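Local coordinates for protein PvdO (Pseudomonas aeruginosa, PDB 5HHA) that binds calcium, belongs to the FGE-sulfatase family and probably takes part in chromophore maturation in the periplasm, at residues D192-N195 with F196-V200; V210-M213 with H214-Y218. All blocks are in the same frame, centred on the assembly; numbering follows the deposited sequence.

Interaction 1: residues D192-N195 with F196-V200. With CA (calcium ion), chain C.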
ATOM      1  N   ASP A 192      -6.799  11.166 -15.148  1.00 10.23           N
ATOM      2  CA  ASP A 192      -6.083  11.653 -13.971  1.00 10.25           C
ATOM      3  C   ASP A 192      -4.692  12.233 -14.261  1.00  9.17           C
ATOM      4  O   ASP A 192      -4.028  12.640 -13.312  1.00 10.08           O
ATOM      5  CB  ASP A 192      -5.957  10.532 -12.942  1.00 10.39           C
ATOM      6  CG  ASP A 192      -5.361   9.292 -13.531  1.00  9.49           C
ATOM      7  OD1 ASP A 192      -4.372   9.394 -14.303  1.00  9.28           O
ATOM      8  OD2 ASP A 192      -5.890   8.186 -13.275  1.00  8.83           O
ATOM      9  N   GLY A 193      -4.313  12.281 -15.537  1.00  9.75           N
ATOM     10  CA  GLY A 193      -3.030  12.811 -15.936  1.00 10.08           C
ATOM     11  C   GLY A 193      -1.951  11.804 -16.268  1.00  9.66           C
ATOM     12  O   GLY A 193      -0.891  12.211 -16.800  1.00 10.19           O
ATOM     13  N   TYR A 194      -2.154  10.515 -15.973  1.00  9.48           N
ATOM     14  CA  TYR A 194      -1.055   9.538 -16.057  1.00  9.48           C
ATOM     15  C   TYR A 194      -1.526   8.240 -16.671  1.00  9.62           C
ATOM     16  O   TYR A 194      -2.539   7.682 -16.238  1.00  9.49           O
ATOM     17  CB  TYR A 194      -0.475   9.271 -14.655  1.00  9.35           C
ATOM     18  CG  TYR A 194      -0.147  10.533 -13.905  1.00  9.11           C
ATOM     19  CD1 TYR A 194      -1.095  11.175 -13.148  1.00  8.71           C
ATOM     20  CD2 TYR A 194       1.117  11.128 -14.002  1.00  8.95           C
ATOM     21  CE1 TYR A 194      -0.822  12.328 -12.502  1.00  9.88           C
ATOM     22  CE2 TYR A 194       1.396  12.289 -13.348  1.00  9.50           C
ATOM     23  CZ  TYR A 194       0.429  12.898 -12.604  1.00 10.16           C
ATOM     24  OH  TYR A 194       0.743  14.096 -11.974  1.00 11.51           O
ATOM     25  N   ASN A 195      -0.805   7.712 -17.640  1.00  8.64           N
ATOM     26  CA  ASN A 195      -1.097   6.393 -18.167  1.00 10.59           C
ATOM     27  C   ASN A 195      -0.579   5.290 -17.272  1.00 10.18           C
ATOM     28  O   ASN A 195      -1.257   4.291 -17.100  1.00 11.60           O
ATOM     29  CB  ASN A 195      -0.486   6.184 -19.548  1.00 10.82           C
ATOM     30  CG  ASN A 195      -0.971   7.189 -20.568  1.00 12.21           C
ATOM     31  OD1 ASN A 195      -0.159   7.770 -21.352  1.00 15.54           O
ATOM     32  ND2 ASN A 195      -2.267   7.404 -20.606  1.00 11.17           N
ATOM     33  N   PHE A 196       0.640   5.444 -16.777  1.00  9.70           N
ATOM     34  CA  PHE A 196       1.234   4.502 -15.844  1.00 10.01           C
ATOM     35  C   PHE A 196       1.232   5.133 -14.457  1.00  9.56           C
ATOM     36  O   PHE A 196       0.296   5.847 -14.123  1.00  9.62           O
ATOM     37  CB  PHE A 196       2.618   4.074 -16.341  1.00 12.56           C
ATOM     38  CG  PHE A 196       2.579   3.539 -17.738  1.00 13.81           C
ATOM     39  CD1 PHE A 196       2.176   2.251 -17.980  1.00 13.94           C
ATOM     40  CD2 PHE A 196       2.873   4.361 -18.811  1.00 14.23           C
ATOM     41  CE1 PHE A 196       2.114   1.757 -19.275  1.00 19.04           C
ATOM     42  CE2 PHE A 196       2.817   3.878 -20.121  1.00 15.51           C
ATOM     43  CZ  PHE A 196       2.437   2.589 -20.343  1.00 16.74           C
ATOM     44  N   THR A 197       2.226   4.851 -13.614  1.00  9.10           N
ATOM     45  CA  THR A 197       2.228   5.436 -12.266  1.00  8.76           C
ATOM     46  C   THR A 197       2.532   6.935 -12.318  1.00  8.57           C
ATOM     47  O   THR A 197       3.072   7.453 -13.324  1.00  9.87           O
ATOM     48  CB  THR A 197       3.210   4.726 -11.343  1.00  9.00           C
ATOM     49  OG1 THR A 197       4.505   4.773 -11.956  1.00  9.04           O
ATOM     50  CG2 THR A 197       2.807   3.282 -11.107  1.00  9.65           C
ATOM     51  N   SER A 198       2.200   7.618 -11.240  1.00  8.34           N
ATOM     52  CA  SER A 198       2.434   9.028 -11.045  1.00  8.49           C
ATOM     53  C   SER A 198       3.436   9.200  -9.917  1.00  9.32           C
ATOM     54  O   SER A 198       3.582   8.351  -9.047  1.00  8.71           O
ATOM     55  CB  SER A 198       1.110   9.710 -10.661  1.00  8.85           C
ATOM     56  OG  SER A 198       0.393   8.939  -9.676  1.00  9.01           O
ATOM     57  N   PRO A 199       4.153  10.333  -9.900  1.00  9.27           N
ATOM     58  CA  PRO A 199       5.009  10.589  -8.746  1.00  9.44           C
ATOM     59  C   PRO A 199       4.179  10.503  -7.490  1.00  8.53           C
ATOM     60  O   PRO A 199       3.026  10.919  -7.466  1.00  8.82           O
ATOM     61  CB  PRO A 199       5.523  12.022  -8.982  1.00 11.19           C
ATOM     62  CG  PRO A 199       5.345  12.251 -10.441  1.00 12.27           C
ATOM     63  CD  PRO A 199       4.172  11.419 -10.888  1.00  9.29           C
ATOM     64  N   VAL A 200       4.758  10.002  -6.416  1.00  9.10           N
ATOM     65  CA  VAL A 200       4.000   9.876  -5.182  1.00  9.79           C
ATOM     66  C   VAL A 200       3.529  11.259  -4.737  1.00 10.34           C
ATOM     67  O   VAL A 200       4.261  12.260  -4.876  1.00 10.41           O
ATOM     68  CB  VAL A 200       4.806   9.153  -4.089  1.00  8.70           C
ATOM     69  CG1 VAL A 200       5.187   7.748  -4.569  1.00 10.78           C
ATOM     70  CG2 VAL A 200       6.052   9.966  -3.668  1.00 10.80           C
TER
HETATM   71 CA    CA C 301      -4.237   7.012 -14.746  1.00  8.33          CA
HETATM   72  O   HOH W   1      -3.177   4.966 -15.298  1.00 10.57           O
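The CB of S198 sits over one face of the Y194 ring, four residues back in a loop folded beside a calcium ion; here a single residue supplies a metal-binding carbonyl while its ring packs on the chain that follows. With CG anti to the carbonyl carbon (chi1 -50°), the tyrosine leans back over the residues that follow it. Its CB lies 3.5 Å from F196 O, a carbonyl that also accepts a hydrogen bond from N186 ND2. At the start of the ring, Y194 CG is 3.6 Å from S198 CB; at the far end, Y194 CZ is 3.8 Å from that same carbon. Such even spacing marks a CH-pi contact in which the serine methylene sits 5° off the ring normal, over the centre of the face. Along one side of the ring, Y194 CE2 touches P199 CD at 3.8 Å, and the two side chains cross at about a right angle. The backbone of Y194 belongs to the calcium site: Y194 N donates to D192 OD1 over 3.0 Å, closing an Asx turn, while Y194 O binds the ion at 2.4 Å. The D192 carboxylate grips the metal through both oxygens, so OD1 serves the ion and the turn together. N186 OD1, T187 O, G189 O and a water complete seven ligands. That water donates to N195 O at 2.7 Å, tying the first shell to the backbone just ahead of F196. The F196 ring packs beside N195 and also meets the ring of Y118, their planes about 20° apart.

Interaction 2: residues V210-M213 with H214-Y218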
ATOM      1  N   VAL A 210      -1.970  10.758   4.634  1.00 10.11           N
ATOM      2  CA  VAL A 210      -1.447   9.669   3.803  1.00  8.61           C
ATOM      3  C   VAL A 210      -1.868   9.893   2.353  1.00  9.23           C
ATOM      4  O   VAL A 210      -2.996  10.309   2.083  1.00  9.40           O
ATOM      5  CB  VAL A 210      -1.993   8.332   4.296  1.00  9.25           C
ATOM      6  CG1 VAL A 210      -1.368   7.194   3.506  1.00 10.05           C
ATOM      7  CG2 VAL A 210      -1.687   8.140   5.760  1.00 11.32           C
ATOM      8  N   TYR A 211      -0.977   9.588   1.403  1.00  8.77           N
ATOM      9  CA  TYR A 211      -1.207   9.793  -0.029  1.00  9.36           C
ATOM     10  C   TYR A 211      -1.263   8.462  -0.779  1.00  8.08           C
ATOM     11  O   TYR A 211      -0.625   7.477  -0.384  1.00  8.85           O
ATOM     12  CB  TYR A 211      -0.054  10.584  -0.646  1.00  8.89           C
ATOM     13  CG  TYR A 211       0.077  12.004  -0.146  1.00  9.03           C
ATOM     14  CD1 TYR A 211       0.748  12.297   1.041  1.00 10.57           C
ATOM     15  CD2 TYR A 211      -0.425  13.051  -0.898  1.00  9.94           C
ATOM     16  CE1 TYR A 211       0.879  13.589   1.480  1.00 12.28           C
ATOM     17  CE2 TYR A 211      -0.271  14.368  -0.471  1.00 11.52           C
ATOM     18  CZ  TYR A 211       0.379  14.602   0.710  1.00 11.75           C
ATOM     19  OH  TYR A 211       0.520  15.922   1.157  1.00 17.44           O
ATOM     20  N   ASP A 212      -2.014   8.458  -1.871  1.00  8.40           N
ATOM     21  CA  ASP A 212      -2.061   7.359  -2.844  1.00  7.61           C
ATOM     22  C   ASP A 212      -2.632   6.056  -2.293  1.00  7.97           C
ATOM     23  O   ASP A 212      -2.351   4.995  -2.851  1.00  8.15           O
ATOM     24  CB  ASP A 212      -0.693   7.127  -3.502  1.00  8.73           C
ATOM     25  CG  ASP A 212      -0.247   8.296  -4.355  1.00  8.60           C
ATOM     26  OD1 ASP A 212      -1.025   8.742  -5.234  1.00  8.74           O
ATOM     27  OD2 ASP A 212       0.889   8.797  -4.152  1.00  9.61           O
ATOM     28  N   MET A 213      -3.450   6.121  -1.252  1.00  8.18           N
ATOM     29  CA  MET A 213      -4.047   4.900  -0.741  1.00  8.03           C
ATOM     30  C   MET A 213      -5.118   4.332  -1.676  1.00  7.18           C
ATOM     31  O   MET A 213      -5.561   3.201  -1.483  1.00  8.13           O
ATOM     32  CB  MET A 213      -4.621   5.131   0.652  1.00  8.91           C
ATOM     33  CG  MET A 213      -3.567   5.084   1.756  1.00  8.80           C
ATOM     34  SD  MET A 213      -3.087   3.375   2.093  1.00  9.23           S
ATOM     35  CE  MET A 213      -2.150   3.549   3.586  1.00  9.76           C
ATOM     36  N   HIS A 214      -5.549   5.088  -2.677  1.00  7.64           N
ATOM     37  CA  HIS A 214      -6.643   4.673  -3.561  1.00  8.07           C
ATOM     38  C   HIS A 214      -6.263   4.545  -5.007  1.00  8.07           C
ATOM     39  O   HIS A 214      -7.119   4.430  -5.874  1.00  7.95           O
ATOM     40  CB  HIS A 214      -7.864   5.554  -3.320  1.00  8.51           C
ATOM     41  CG  HIS A 214      -8.240   5.566  -1.874  1.00  8.10           C
ATOM     42  ND1 HIS A 214      -9.147   4.714  -1.271  1.00 11.11           N
ATOM     43  CD2 HIS A 214      -7.699   6.291  -0.887  1.00  6.42           C
ATOM     44  CE1 HIS A 214      -9.146   4.937   0.035  1.00  6.08           C
ATOM     45  NE2 HIS A 214      -8.285   5.911   0.282  1.00 12.04           N
ATOM     46  N   GLY A 215      -4.964   4.513  -5.287  1.00  7.38           N
ATOM     47  CA  GLY A 215      -4.517   4.254  -6.645  1.00  9.23           C
ATOM     48  C   GLY A 215      -3.005   4.120  -6.727  1.00  6.88           C
ATOM     49  O   GLY A 215      -2.305   3.892  -5.724  1.00  7.51           O
ATOM     50  N   ASN A 216      -2.515   4.273  -7.947  1.00  7.45           N
ATOM     51  CA  ASN A 216      -1.095   4.255  -8.280  1.00  8.17           C
ATOM     52  C   ASN A 216      -0.577   2.821  -8.398  1.00  7.11           C
ATOM     53  O   ASN A 216      -0.376   2.334  -9.510  1.00  7.69           O
ATOM     54  CB  ASN A 216      -0.257   5.181  -7.379  1.00  8.57           C
ATOM     55  CG  ASN A 216       0.823   5.922  -8.152  1.00  7.86           C
ATOM     56  OD1 ASN A 216       0.874   5.852  -9.370  1.00  8.66           O
ATOM     57  ND2 ASN A 216       1.675   6.653  -7.434  1.00  8.78           N
ATOM     58  N   VAL A 217      -0.368   2.128  -7.271  1.00  7.13           N
ATOM     59  CA  VAL A 217       0.023   0.730  -7.279  1.00  7.33           C
ATOM     60  C   VAL A 217      -0.675  -0.021  -6.164  1.00  6.90           C
ATOM     61  O   VAL A 217      -1.003   0.548  -5.121  1.00  7.26           O
ATOM     62  CB  VAL A 217       1.570   0.555  -7.074  1.00  7.77           C
ATOM     63  CG1 VAL A 217       2.341   1.068  -8.267  1.00  8.74           C
ATOM     64  CG2 VAL A 217       2.079   1.240  -5.827  1.00  8.35           C
ATOM     65  N   TYR A 218      -0.880  -1.311  -6.390  1.00  7.47           N
ATOM     66  CA  TYR A 218      -1.127  -2.216  -5.254  1.00  7.56           C
ATOM     67  C   TYR A 218       0.092  -2.228  -4.342  1.00  7.58           C
ATOM     68  O   TYR A 218       1.187  -1.814  -4.751  1.00  8.20           O
ATOM     69  CB  TYR A 218      -1.363  -3.636  -5.771  1.00  7.03           C
ATOM     70  CG  TYR A 218      -2.811  -3.969  -6.057  1.00  7.78           C
ATOM     71  CD1 TYR A 218      -3.614  -4.494  -5.053  1.00  7.92           C
ATOM     72  CD2 TYR A 218      -3.374  -3.780  -7.314  1.00  8.36           C
ATOM     73  CE1 TYR A 218      -4.931  -4.843  -5.285  1.00  9.22           C
ATOM     74  CE2 TYR A 218      -4.706  -4.130  -7.555  1.00  8.85           C
ATOM     75  CZ  TYR A 218      -5.475  -4.648  -6.522  1.00  8.72           C
ATOM     76  OH  TYR A 218      -6.804  -5.052  -6.703  1.00 10.14           O
TER
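H214 lays one face of its imidazole over the peptide carbon of the residue before it, with H214 CD2 3.3 Å from M213 C. The same CD2 lies 3.6 Å from M213 CB, so the ring leans against the start of the methionine side chain. Beyond that point the two part company. M213 bends at its second torsion (chi2 -76°) and carries its sulfur end away from the histidine; its side chain packs against I79 and R281. Both imidazole nitrogens are hydrogen-bonded, NE2 to A161 O, and F171 meets the ring edge-to-face; together these limit its rotation. Elsewhere in the bend, the carboxylate of D212 and the amide of N216 come near one another without a hydrogen bond: N216 ND2 is 4.0 Å from D212 CG, and the two planes are 46° apart. Each polar group is occupied elsewhere, D212 OD2 by G201 N and the N216 amide by S198 and N186. The N216 side chain has a first torsion of -140°, away from the usual staggered values, while its amide is held by these partners. The backbone makes a type I beta turn from D212 to G215, then a classic gamma turn centred on N216, closed by a weak V217 N to G215 O bond. This buried bend runs straight into strand 218-221 with a Gly-Asn-Val sequence, as commonly found in FGE-sulfatase relatives.

In the fold
Interactions 1 and 2 lie in series along the loop before strand 218-221, with centres 11 Å apart. The buried turn of interaction 2 lies deeper than the calcium loop, about 6 Å from the centre of the chain against about 16 Å for interaction 1. The join is a probable hydrogen bond from S198 N to N216 OD1, 2.9 Å long. V200 CA packs 3.5 Å from D212 OD2, and T197 CG2 lies 3.6 Å from V217 CG1. N186, a calcium ligand, bridges the two regions through its side chain and backbone. The N216 side chain stays about 8 Å from the ion, as a second-shell neighbour and not a ligand.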